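Local coordinates for protein putative tagatose-6-phosphate ketose/aldose isomerase (Escherichia coli, PDB 3C3J) that is a putative isomerase with two SIS domains in each chain of a two-chain assembly, at residues 145-150 / 158-163; 165-168 / 173-176; 222-227 / 347-352; 205-210 / 339-344; 73-76 / 82-85. All coordinates share one frame; numbering follows the deposited sequence.

Contact 1 (145-150 / 158-163); sequences ALYQNA and ALLMPA
Tyr-147 lays its ring against a small ledge made by Ala-158 and Leu-160, and this ring is the main bump of the contact. Its CD1 sits 3.4 Å from Ala-158 CB, and the neighbouring CE1 lies 3.7 Å from Leu-160 CB. Ala-158 suits the place because a single methyl leaves room for the helix to come close: that same CB, already against the tyrosine, also meets Ala-150 CB at 3.7 Å, so one methyl fills the notch between the ring and Ala-150. Leu-160 crosses the tyrosine at about a right angle and holds CD1 over one face of the ring, 4.2 Å above its plane and toward the rim. Tyr-147 reaches this far because CG is anti to the backbone N (chi1 -166°), which swings the ring off the helix toward the strand. Its hydroxyl is joined to the residue just before the strand through a water that lies 2.5 Å from Tyr-147 OH and donates a hydrogen bond to Ala-158 O, so a polar tip ends an otherwise apolar contact. Helix 145-151 and strand 159-160 belong to one beta-alpha-beta unit that starts at strand 133-139. On that strand Thr-139 touches Tyr-147 and Pro-137 touches Ala-150, while Leu-159 faces helices 23-49 and 174-187.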
# COMPACT_ATOMS: atom_id res chain seq x y z
N ALA A 145 -10.05 -11.93 -23.11
CA ALA A 145 -10.28 -10.58 -23.61
C ALA A 145 -9.01 -9.75 -23.69
O ALA A 145 -8.77 -9.12 -24.72
CB ALA A 145 -11.31 -9.90 -22.71
N LEU A 146 -8.17 -9.76 -22.65
CA LEU A 146 -6.94 -8.98 -22.69
C LEU A 146 -6.12 -9.32 -23.92
O LEU A 146 -5.68 -8.42 -24.66
CB LEU A 146 -6.06 -9.21 -21.43
CG LEU A 146 -6.33 -8.46 -20.14
CD1 LEU A 146 -5.26 -8.85 -19.05
CD2 LEU A 146 -6.43 -6.95 -20.37
N TYR A 147 -5.92 -10.62 -24.15
CA TYR A 147 -5.10 -11.05 -25.27
C TYR A 147 -5.80 -10.71 -26.60
O TYR A 147 -5.23 -10.11 -27.49
CB TYR A 147 -4.76 -12.55 -25.19
CG TYR A 147 -3.66 -12.94 -26.13
CD1 TYR A 147 -2.35 -12.58 -25.86
CD2 TYR A 147 -3.92 -13.63 -27.32
CE1 TYR A 147 -1.32 -12.90 -26.72
CE2 TYR A 147 -2.89 -13.96 -28.20
CZ TYR A 147 -1.60 -13.59 -27.88
OH TYR A 147 -0.55 -13.88 -28.70
N GLN A 148 -7.05 -11.13 -26.70
CA GLN A 148 -7.80 -10.99 -27.97
C GLN A 148 -8.06 -9.52 -28.35
O GLN A 148 -7.87 -9.12 -29.52
CB GLN A 148 -9.09 -11.78 -27.88
CG GLN A 148 -8.87 -13.28 -27.96
CD GLN A 148 -8.31 -13.75 -29.30
OE1 GLN A 148 -8.60 -13.18 -30.36
NE2 GLN A 148 -7.50 -14.80 -29.25
N ASN A 149 -8.43 -8.68 -27.38
CA ASN A 149 -8.64 -7.27 -27.69
C ASN A 149 -7.36 -6.63 -28.16
O ASN A 149 -7.38 -5.81 -29.07
CB ASN A 149 -9.21 -6.51 -26.49
CG ASN A 149 -10.61 -6.96 -26.13
OD1 ASN A 149 -11.36 -7.43 -26.99
ND2 ASN A 149 -10.97 -6.84 -24.86
N ALA A 150 -6.23 -7.03 -27.55
CA ALA A 150 -4.93 -6.45 -27.88
C ALA A 150 -4.49 -6.78 -29.30
O ALA A 150 -4.01 -5.93 -30.02
CB ALA A 150 -3.86 -6.89 -26.88
N ALA A 158 0.34 -7.87 -27.23
CA ALA A 158 0.07 -8.78 -26.12
C ALA A 158 1.12 -9.85 -26.05
O ALA A 158 1.56 -10.40 -27.07
CB ALA A 158 -1.27 -9.40 -26.24
N LEU A 159 1.51 -10.16 -24.82
CA LEU A 159 2.49 -11.18 -24.56
C LEU A 159 1.81 -12.33 -23.80
O LEU A 159 1.30 -12.16 -22.69
CB LEU A 159 3.63 -10.56 -23.80
CG LEU A 159 4.85 -11.37 -23.44
CD1 LEU A 159 5.46 -12.01 -24.70
CD2 LEU A 159 5.82 -10.37 -22.74
N LEU A 160 1.84 -13.50 -24.41
CA LEU A 160 1.22 -14.69 -23.84
C LEU A 160 2.22 -15.49 -23.00
O LEU A 160 3.34 -15.75 -23.46
CB LEU A 160 0.67 -15.55 -24.98
CG LEU A 160 -0.24 -16.72 -24.60
CD1 LEU A 160 -1.52 -16.25 -23.91
CD2 LEU A 160 -0.55 -17.54 -25.88
N MSE A 161 1.81 -15.90 -21.80
CA MSE A 161 2.69 -16.67 -20.91
C MSE A 161 2.60 -18.14 -21.33
O MSE A 161 1.67 -18.51 -22.07
CB MSE A 161 2.25 -16.50 -19.45
CG MSE A 161 2.33 -15.10 -18.92
SE MSE A 161 4.15 -14.38 -18.97
CE MSE A 161 4.22 -13.49 -20.74
N PRO A 162 3.58 -18.97 -20.91
CA PRO A 162 3.47 -20.40 -21.22
C PRO A 162 2.18 -21.02 -20.67
O PRO A 162 1.67 -20.62 -19.63
CB PRO A 162 4.73 -21.00 -20.56
CG PRO A 162 5.69 -19.80 -20.48
CD PRO A 162 4.81 -18.67 -20.16
N ALA A 163 1.65 -21.98 -21.42
CA ALA A 163 0.35 -22.57 -21.13
C ALA A 163 0.20 -23.09 -19.71
O ALA A 163 -0.86 -22.94 -19.12
CB ALA A 163 0.05 -23.67 -22.12
O HOH W 1 1.57 -12.60 -28.82

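Contact 2 (165-168 / 173-176); sequences THDR and TSSI
Asp-167 plugs the N terminus of helix 174-187, its carboxylate gathering donors from the N-cap residue and the first turn much as a capping residue would, although it comes from the preceding loop and Thr-173 holds the N-cap position. Two of the bonds are from backbone amides. Thr-173 N and Ser-175 N each give a hydrogen to Asp-167 OD2, both 2.9 Å from it, with N-H...O angles of 160° and 163°, so both are fairly straight. Hydroxyls supply the rest. Ser-175 OG donates to Asp-167 OD2, while Ser-174 OG bonds to OD1 of the same aspartate, though the position of this serine oxygen is less certain. An aspartate suits the spot: its short arm carries two acceptors to the end of the helix where amide hydrogens point outward, and Ser-175 N is such a first-turn amide. Serines suit it too, since their hydroxyls are small enough to bend back beside the backbone. Packing adds less: Thr-165 O rests 3.2 Å from Ser-175 CB, while the hydroxyl of Thr-165 turns to Pro-162 O. Asp-167 OD2 thus takes Thr-173 N from one side of the carboxylate plane and Ser-175 N and OG from the other, with Ser-175 OG 2.7 Å away and 44° out of that plane.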
# COMPACT_ATOMS: atom_id res chain seq x y z
N THR A 165 1.20 -21.95 -17.03
CA THR A 165 1.05 -20.89 -16.04
C THR A 165 -0.38 -20.34 -15.93
O THR A 165 -0.62 -19.45 -15.13
CB THR A 165 2.04 -19.70 -16.28
OG1 THR A 165 1.64 -18.96 -17.45
CG2 THR A 165 3.46 -20.20 -16.42
N HIS A 166 -1.33 -20.87 -16.71
CA HIS A 166 -2.75 -20.54 -16.50
C HIS A 166 -3.19 -21.39 -15.31
O HIS A 166 -3.82 -22.44 -15.49
CB HIS A 166 -3.58 -20.84 -17.74
CG HIS A 166 -5.00 -20.32 -17.67
ND1 HIS A 166 -5.80 -20.19 -18.78
CD2 HIS A 166 -5.74 -19.86 -16.63
CE1 HIS A 166 -6.98 -19.72 -18.43
NE2 HIS A 166 -6.98 -19.51 -17.13
N ASP A 167 -2.82 -20.94 -14.11
CA ASP A 167 -2.96 -21.72 -12.88
C ASP A 167 -4.40 -22.16 -12.64
O ASP A 167 -5.34 -21.34 -12.74
CB ASP A 167 -2.49 -20.92 -11.65
CG ASP A 167 -0.98 -20.65 -11.64
OD1 ASP A 167 -0.18 -21.48 -12.14
OD2 ASP A 167 -0.61 -19.59 -11.08
N ARG A 168 -4.57 -23.45 -12.37
CA ARG A 168 -5.86 -24.04 -12.00
C ARG A 168 -6.19 -23.78 -10.52
O ARG A 168 -7.36 -23.62 -10.17
CB ARG A 168 -5.86 -25.55 -12.25
CG ARG A 168 -5.79 -25.97 -13.70
CD ARG A 168 -5.82 -27.48 -13.82
NE ARG A 168 -5.61 -27.93 -15.19
CZ ARG A 168 -6.53 -27.91 -16.14
NH1 ARG A 168 -6.24 -28.35 -17.36
NH2 ARG A 168 -7.72 -27.45 -15.91
N THR A 173 0.24 -18.76 -8.43
CA THR A 173 1.65 -19.02 -8.11
C THR A 173 2.48 -18.80 -9.38
O THR A 173 3.08 -17.71 -9.57
CB THR A 173 1.85 -20.44 -7.49
OG1 THR A 173 1.43 -21.46 -8.41
CG2 THR A 173 1.06 -20.57 -6.17
N SER A 174 2.52 -19.80 -10.26
CA SER A 174 3.33 -19.66 -11.49
C SER A 174 2.86 -18.54 -12.42
O SER A 174 3.66 -17.99 -13.17
CB SER A 174 3.45 -20.98 -12.28
OG SER A 174 2.24 -21.35 -12.93
N SER A 175 1.58 -18.20 -12.39
CA SER A 175 1.07 -17.09 -13.22
C SER A 175 1.75 -15.77 -12.80
O SER A 175 2.39 -15.10 -13.62
CB SER A 175 -0.46 -17.00 -13.14
OG SER A 175 -0.89 -16.95 -11.79
N ILE A 176 1.68 -15.45 -11.52
CA ILE A 176 2.26 -14.22 -11.01
C ILE A 176 3.79 -14.18 -11.23
O ILE A 176 4.30 -13.21 -11.78
CB ILE A 176 1.87 -13.90 -9.53
CG1 ILE A 176 2.57 -12.61 -9.06
CG2 ILE A 176 2.19 -15.02 -8.55
CD1 ILE A 176 3.94 -12.78 -8.50

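Contact 3 (222-227 / 347-352); sequences APWKRI and QTFALM
Phe-349 reaches from helix 335-356 to fit between Trp-224 and Ile-227, and every contact across the two segments is made by its ring. From CB the side chain runs straight off the helix, with CG anti to the backbone N (chi1 179°), which carries the ring toward the strand side. Long or bulky side chains are needed here because the backbones are far apart: Ile-227 CA and Ala-350 CA, the nearest pair, are separated by 10.7 Å. Beyond CG the ring has two sides. Along the CD2-CE2 side, CD2 comes 4.0 Å from Ile-227 CD1, and the next atom, CE2, closes to 3.4 Å from that same methyl. The isoleucine arrives from the opposite direction, and its extended chain, with CG1 anti to its own backbone N, puts CD1 at the far end.

Strand 226-231 belongs to the parallel sheet of the second SIS domain, an alpha/beta fold in which helices pack on the sheet; here helix 335-356 covers the beginning of that strand. Leu-277 of the adjoining strand 276-281 touches Trp-224, Ile-227 and Phe-349 alike.

On the other side of the phenylalanine, CE1 meets Trp-224 CZ2 at 3.9 Å. The tip, CZ, is equally near CZ2 and NE1 of Trp-224, 3.9 Å from each. Trp-224 CZ2 comes close to the plane of the phenyl ring, and the planes of the indole six-membered ring and the phenyl ring stand at 66°.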
# COMPACT_ATOMS: atom_id res chain seq x y z
N ALA A 222 3.66 -24.84 14.09
CA ALA A 222 3.37 -24.26 15.41
C ALA A 222 2.00 -23.58 15.43
O ALA A 222 1.48 -23.18 14.39
CB ALA A 222 4.47 -23.28 15.82
N PRO A 223 1.40 -23.45 16.62
CA PRO A 223 0.05 -22.92 16.70
C PRO A 223 -0.01 -21.37 16.64
O PRO A 223 -0.67 -20.72 17.45
CB PRO A 223 -0.44 -23.46 18.04
CG PRO A 223 0.83 -23.53 18.88
CD PRO A 223 1.93 -23.84 17.94
N TRP A 224 0.66 -20.79 15.65
CA TRP A 224 0.56 -19.34 15.46
C TRP A 224 -0.85 -18.97 14.97
O TRP A 224 -1.52 -19.77 14.31
CB TRP A 224 1.64 -18.82 14.49
CG TRP A 224 2.04 -19.78 13.46
CD1 TRP A 224 1.24 -20.35 12.53
CD2 TRP A 224 3.33 -20.33 13.27
NE1 TRP A 224 1.95 -21.21 11.75
CE2 TRP A 224 3.25 -21.22 12.18
CE3 TRP A 224 4.57 -20.15 13.90
CZ2 TRP A 224 4.34 -21.93 11.71
CZ3 TRP A 224 5.66 -20.87 13.44
CH2 TRP A 224 5.54 -21.75 12.36
N LYS A 225 -1.28 -17.77 15.36
CA LYS A 225 -2.55 -17.18 14.97
C LYS A 225 -2.38 -15.96 14.06
O LYS A 225 -3.35 -15.47 13.46
CB LYS A 225 -3.27 -16.68 16.22
CG LYS A 225 -3.60 -17.78 17.23
CD LYS A 225 -4.82 -18.56 16.84
CE LYS A 225 -5.37 -19.36 18.04
NZ LYS A 225 -5.67 -18.49 19.22
N ARG A 226 -1.17 -15.43 14.00
CA ARG A 226 -0.87 -14.27 13.15
C ARG A 226 0.45 -14.53 12.47
O ARG A 226 1.37 -15.09 13.07
CB ARG A 226 -0.77 -12.99 13.96
CG ARG A 226 -2.04 -12.67 14.76
CD ARG A 226 -1.90 -11.40 15.57
NE ARG A 226 -3.18 -11.00 16.15
CZ ARG A 226 -3.37 -9.91 16.91
NH1 ARG A 226 -4.57 -9.64 17.39
NH2 ARG A 226 -2.36 -9.10 17.19
N ILE A 227 0.51 -14.12 11.21
CA ILE A 227 1.76 -14.10 10.49
C ILE A 227 1.99 -12.71 9.91
O ILE A 227 1.06 -12.08 9.41
CB ILE A 227 1.83 -15.20 9.39
CG1 ILE A 227 3.20 -15.18 8.72
CG2 ILE A 227 0.73 -15.06 8.38
CD1 ILE A 227 3.51 -16.44 7.94
N GLN A 347 4.94 -19.36 -0.74
CA GLN A 347 3.93 -20.17 -1.44
C GLN A 347 3.81 -21.56 -0.83
O GLN A 347 2.70 -22.06 -0.56
CB GLN A 347 4.27 -20.31 -2.92
CG GLN A 347 4.21 -19.02 -3.74
CD GLN A 347 4.84 -19.22 -5.12
OE1 GLN A 347 5.61 -20.17 -5.32
NE2 GLN A 347 4.57 -18.32 -6.06
N THR A 348 4.95 -22.18 -0.62
CA THR A 348 4.99 -23.55 -0.12
C THR A 348 4.55 -23.54 1.33
O THR A 348 3.80 -24.41 1.72
CB THR A 348 6.38 -24.20 -0.34
OG1 THR A 348 7.39 -23.44 0.35
CG2 THR A 348 6.73 -24.22 -1.82
N PHE A 349 4.94 -22.54 2.12
CA PHE A 349 4.39 -22.42 3.49
C PHE A 349 2.85 -22.38 3.53
O PHE A 349 2.21 -23.13 4.27
CB PHE A 349 4.95 -21.17 4.19
CG PHE A 349 4.42 -20.98 5.57
CD1 PHE A 349 4.70 -21.90 6.56
CD2 PHE A 349 3.65 -19.88 5.90
CE1 PHE A 349 4.23 -21.72 7.86
CE2 PHE A 349 3.18 -19.72 7.19
CZ PHE A 349 3.49 -20.65 8.16
N ALA A 350 2.27 -21.49 2.73
CA ALA A 350 0.82 -21.34 2.69
C ALA A 350 0.10 -22.64 2.27
O ALA A 350 -0.91 -23.01 2.86
CB ALA A 350 0.44 -20.14 1.76
N LEU A 351 0.64 -23.32 1.26
CA LEU A 351 0.06 -24.58 0.77
C LEU A 351 0.01 -25.62 1.91
O LEU A 351 -1.02 -26.26 2.11
CB LEU A 351 0.86 -25.09 -0.42
CG LEU A 351 0.53 -26.49 -0.96
CD1 LEU A 351 -0.88 -26.58 -1.56
CD2 LEU A 351 1.60 -26.97 -1.91
N MSE A 352 1.12 -25.75 2.66
CA MSE A 352 1.23 -26.75 3.72
C MSE A 352 0.47 -26.39 5.00
O MSE A 352 -0.05 -27.27 5.69
CB MSE A 352 2.70 -27.07 4.02
CG MSE A 352 3.49 -27.56 2.81
SE MSE A 352 2.59 -28.98 1.69
CE MSE A 352 0.85 -28.26 1.27

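Contact 4 (205-210 / 339-344); sequences QAILTS and AFCFLM
With chi1 at -70°, Ile-207 sends CG1 away from its carbonyl carbon and leaves CG2 opposite the backbone N, so its two branches divide and face different residues of helix 335-356. The longer one, extended at chi2 (167°), brings CD1 to 3.6 Å from Cys-341 CB; the shorter one sets CG2 3.8 Å from Met-344 CB. A beta-branched isoleucine suits this place because a single residue spans two positions almost one helical turn apart. Met-344, a selenomethionine in the model, crosses Ile-207 at about a right angle. Its CB points at helix 198-210, but the chain then bends at chi2 and chi3, which turns its end aside and leaves the selenium 4.3 Å from Leu-208 CD2. A flexible, unbranched chain can follow such a bend, and the thin cysteine beside it makes space for the isoleucine tip.

The helical segments 205-210 and 339-344 run nearly parallel, crossing at -17° with their axes 9.7 Å apart at closest approach. Helix 198-210, the helix before strand 226-231, is thereby laid along helix 335-356. Leu-327 and Pro-328 in a loop also touch Ile-207, and Cys-204 on the preceding turn touches Met-344.

The hydroxyls of Thr-209 and Ser-210 bond back to their own helix: Ser-210 OG returns to Ile-207 O in the carbonyl plane, on a lone pair, while Thr-209 OG1 bonds to Gln-205 O. No hydrogen bond passes between the two segments, so their hold on each other rests on the burial of aliphatic carbon, with selenium at the margin, and on complementary shape.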
# COMPACT_ATOMS: atom_id res chain seq x y z
N GLN A 205 14.88 -23.54 -8.02
CA GLN A 205 14.82 -25.01 -8.13
C GLN A 205 15.55 -25.65 -6.94
O GLN A 205 15.06 -26.62 -6.37
CB GLN A 205 15.40 -25.48 -9.48
CG GLN A 205 15.36 -27.01 -9.76
CD GLN A 205 13.96 -27.53 -10.08
OE1 GLN A 205 12.98 -26.78 -10.04
NE2 GLN A 205 13.86 -28.83 -10.37
N ALA A 206 16.70 -25.10 -6.56
CA ALA A 206 17.43 -25.58 -5.35
C ALA A 206 16.63 -25.39 -4.05
O ALA A 206 16.69 -26.24 -3.13
CB ALA A 206 18.80 -24.90 -5.24
N ILE A 207 15.89 -24.27 -3.96
CA ILE A 207 15.06 -24.00 -2.79
C ILE A 207 13.99 -25.08 -2.70
O ILE A 207 13.82 -25.74 -1.68
CB ILE A 207 14.42 -22.58 -2.82
CG1 ILE A 207 15.51 -21.50 -2.60
CG2 ILE A 207 13.31 -22.48 -1.75
CD1 ILE A 207 15.10 -20.06 -2.91
N LEU A 208 13.28 -25.29 -3.80
CA LEU A 208 12.22 -26.29 -3.81
C LEU A 208 12.77 -27.68 -3.47
O LEU A 208 12.19 -28.41 -2.69
CB LEU A 208 11.54 -26.30 -5.17
CG LEU A 208 10.72 -25.05 -5.52
CD1 LEU A 208 10.07 -25.22 -6.92
CD2 LEU A 208 9.67 -24.72 -4.44
N THR A 209 13.90 -28.03 -4.06
CA THR A 209 14.57 -29.30 -3.74
C THR A 209 14.93 -29.39 -2.25
O THR A 209 14.73 -30.44 -1.61
CB THR A 209 15.82 -29.49 -4.61
OG1 THR A 209 15.42 -29.54 -5.99
CG2 THR A 209 16.53 -30.78 -4.25
N SER A 210 15.41 -28.29 -1.69
CA SER A 210 15.77 -28.24 -0.27
C SER A 210 14.59 -28.49 0.67
O SER A 210 14.80 -28.88 1.81
CB SER A 210 16.45 -26.92 0.08
OG SER A 210 15.51 -25.87 0.27
N ALA A 339 13.08 -11.55 -4.86
CA ALA A 339 11.64 -11.66 -4.66
C ALA A 339 11.18 -13.07 -5.04
O ALA A 339 10.37 -13.67 -4.34
CB ALA A 339 10.88 -10.61 -5.49
N PHE A 340 11.71 -13.60 -6.13
CA PHE A 340 11.37 -14.96 -6.60
C PHE A 340 11.73 -16.04 -5.56
O PHE A 340 10.92 -16.91 -5.24
CB PHE A 340 12.05 -15.23 -7.94
CG PHE A 340 11.52 -14.36 -9.05
CD1 PHE A 340 10.47 -14.78 -9.85
CD2 PHE A 340 12.08 -13.12 -9.29
CE1 PHE A 340 9.98 -13.96 -10.85
CE2 PHE A 340 11.59 -12.28 -10.32
CZ PHE A 340 10.55 -12.70 -11.08
N CYS A 341 12.93 -15.93 -5.01
CA CYS A 341 13.39 -16.84 -3.95
C CYS A 341 12.50 -16.78 -2.71
O CYS A 341 12.08 -17.82 -2.22
CB CYS A 341 14.81 -16.48 -3.53
SG CYS A 341 16.02 -16.39 -4.91
N PHE A 342 12.19 -15.58 -2.22
CA PHE A 342 11.34 -15.45 -1.03
C PHE A 342 9.96 -16.04 -1.27
O PHE A 342 9.42 -16.73 -0.40
CB PHE A 342 11.22 -13.99 -0.60
CG PHE A 342 12.52 -13.36 -0.16
CD1 PHE A 342 13.28 -13.93 0.85
CD2 PHE A 342 12.97 -12.20 -0.76
CE1 PHE A 342 14.49 -13.35 1.25
CE2 PHE A 342 14.17 -11.60 -0.36
CZ PHE A 342 14.93 -12.18 0.65
N LEU A 343 9.40 -15.78 -2.44
CA LEU A 343 8.09 -16.30 -2.79
C LEU A 343 8.02 -17.84 -2.76
O LEU A 343 6.98 -18.38 -2.40
CB LEU A 343 7.63 -15.74 -4.16
CG LEU A 343 7.13 -14.29 -4.06
CD1 LEU A 343 6.82 -13.75 -5.46
CD2 LEU A 343 5.92 -14.09 -3.10
N MSE A 344 9.10 -18.52 -3.13
CA MSE A 344 9.14 -19.99 -3.04
C MSE A 344 8.80 -20.46 -1.63
O MSE A 344 7.99 -21.39 -1.48
CB MSE A 344 10.52 -20.54 -3.46
CG MSE A 344 10.97 -20.20 -4.87
SE MSE A 344 9.70 -20.82 -6.30
CE MSE A 344 8.64 -19.13 -6.54

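Contact 5 (73-76 / 82-85); sequences PWLA and NFSA
Phe-83 slides its ring beneath Leu-75, where strand 82-85 meets the helix leading into it in the beta-alpha-beta unit of strand 55-59, helix 63-79 and strand 82-85. The tight part is a CH-pi contact. Leu-75 CB stands over the centre of the phenyl ring, 3.9 Å from its centroid and only 13° off the normal, and Leu-75 CD1 reaches on to CE1 of Phe-83 at 3.9 Å. The leucine therefore spreads aliphatic carbon across one face, while the flat ring gives the helix a smooth surface to rest on. Phe-83 holds the ring there with CG anti to its carbonyl carbon (chi1 -79°). Phe-187 of helix 174-187 meets the same ring edge-to-face and also touches Leu-75, so the ring and the leucine are both buried.

Toward Ala-76, a partly exposed residue, the side chains grip less. The backbones come closest here, with Ala-76 CA and Phe-83 CA 4.8 Å apart, which a small residue allows, yet the lone methyl offers little contact and stands 4.1 Å from Phe-83 CB. The second subunit covers the flank at Pro-73, through its Asp-97. At the ring's rim, Phe-83 CD2 lies 3.8 Å from Leu-75 O.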
# COMPACT_ATOMS: atom_id res chain seq x y z
N PRO A 73 9.12 0.50 -8.96
CA PRO A 73 10.16 1.45 -8.55
C PRO A 73 11.53 1.10 -9.11
O PRO A 73 12.21 1.98 -9.62
CB PRO A 73 10.16 1.35 -7.03
CG PRO A 73 8.78 0.80 -6.69
CD PRO A 73 8.51 -0.16 -7.78
N TRP A 74 11.94 -0.16 -9.00
CA TRP A 74 13.18 -0.60 -9.63
C TRP A 74 13.22 -0.30 -11.12
O TRP A 74 14.21 0.25 -11.64
CB TRP A 74 13.45 -2.08 -9.37
CG TRP A 74 14.77 -2.49 -9.92
CD1 TRP A 74 15.99 -2.28 -9.35
CD2 TRP A 74 15.02 -3.12 -11.19
NE1 TRP A 74 16.99 -2.76 -10.18
CE2 TRP A 74 16.42 -3.28 -11.31
CE3 TRP A 74 14.19 -3.56 -12.24
CZ2 TRP A 74 17.02 -3.88 -12.42
CZ3 TRP A 74 14.79 -4.18 -13.34
CH2 TRP A 74 16.19 -4.33 -13.42
N LEU A 75 12.14 -0.62 -11.83
CA LEU A 75 12.08 -0.32 -13.26
C LEU A 75 12.22 1.19 -13.55
O LEU A 75 12.91 1.60 -14.49
CB LEU A 75 10.79 -0.86 -13.88
CG LEU A 75 10.77 -2.35 -14.23
CD1 LEU A 75 9.37 -2.76 -14.71
CD2 LEU A 75 11.86 -2.70 -15.25
N ALA A 76 11.56 2.01 -12.73
CA ALA A 76 11.65 3.46 -12.86
C ALA A 76 13.12 3.91 -12.75
O ALA A 76 13.61 4.65 -13.61
CB ALA A 76 10.79 4.14 -11.77
N ASN A 82 9.15 6.75 -16.59
CA ASN A 82 8.06 7.00 -15.64
C ASN A 82 7.20 5.76 -15.39
O ASN A 82 6.05 5.71 -15.82
CB ASN A 82 7.17 8.14 -16.18
CG ASN A 82 7.90 9.45 -16.35
OD1 ASN A 82 7.76 10.14 -17.38
ND2 ASN A 82 8.66 9.82 -15.33
N PHE A 83 7.76 4.77 -14.70
CA PHE A 83 7.03 3.56 -14.31
C PHE A 83 6.35 3.77 -12.96
O PHE A 83 6.97 4.32 -12.04
CB PHE A 83 7.98 2.37 -14.14
CG PHE A 83 8.41 1.72 -15.41
CD1 PHE A 83 7.69 0.64 -15.93
CD2 PHE A 83 9.53 2.17 -16.09
CE1 PHE A 83 8.08 0.04 -17.10
CE2 PHE A 83 9.94 1.57 -17.26
CZ PHE A 83 9.21 0.50 -17.78
N SER A 84 5.10 3.32 -12.86
CA SER A 84 4.37 3.27 -11.60
C SER A 84 3.39 2.09 -11.61
O SER A 84 3.12 1.53 -12.66
CB SER A 84 3.59 4.57 -11.36
OG SER A 84 2.58 4.76 -12.31
N ALA A 85 2.86 1.75 -10.45
CA ALA A 85 1.89 0.69 -10.29
C ALA A 85 0.57 1.25 -9.74
O ALA A 85 0.55 1.96 -8.72
CB ALA A 85 2.44 -0.38 -9.32

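From the N terminus, contact 5 comes first, closing the short turn between helix 63-79 and strand 82-85 at one edge of the first parallel sheet. Contact 1 does likewise for helix 145-151 and strand 159-160 at the opposite edge, and contact 2 follows directly, closing the loop into helix 174-187. These three lie in series within the first SIS domain. Contacts 4 and 3 bridge more than a hundred residues each, and their segments alternate along the chain: both return to helix 335-356, one from helix 198-210, the other from strand 226-231. They touch through Leu-208 and Thr-348, while Thr-173 against Gln-347 joins contact 2 to contact 3 and links the two domains.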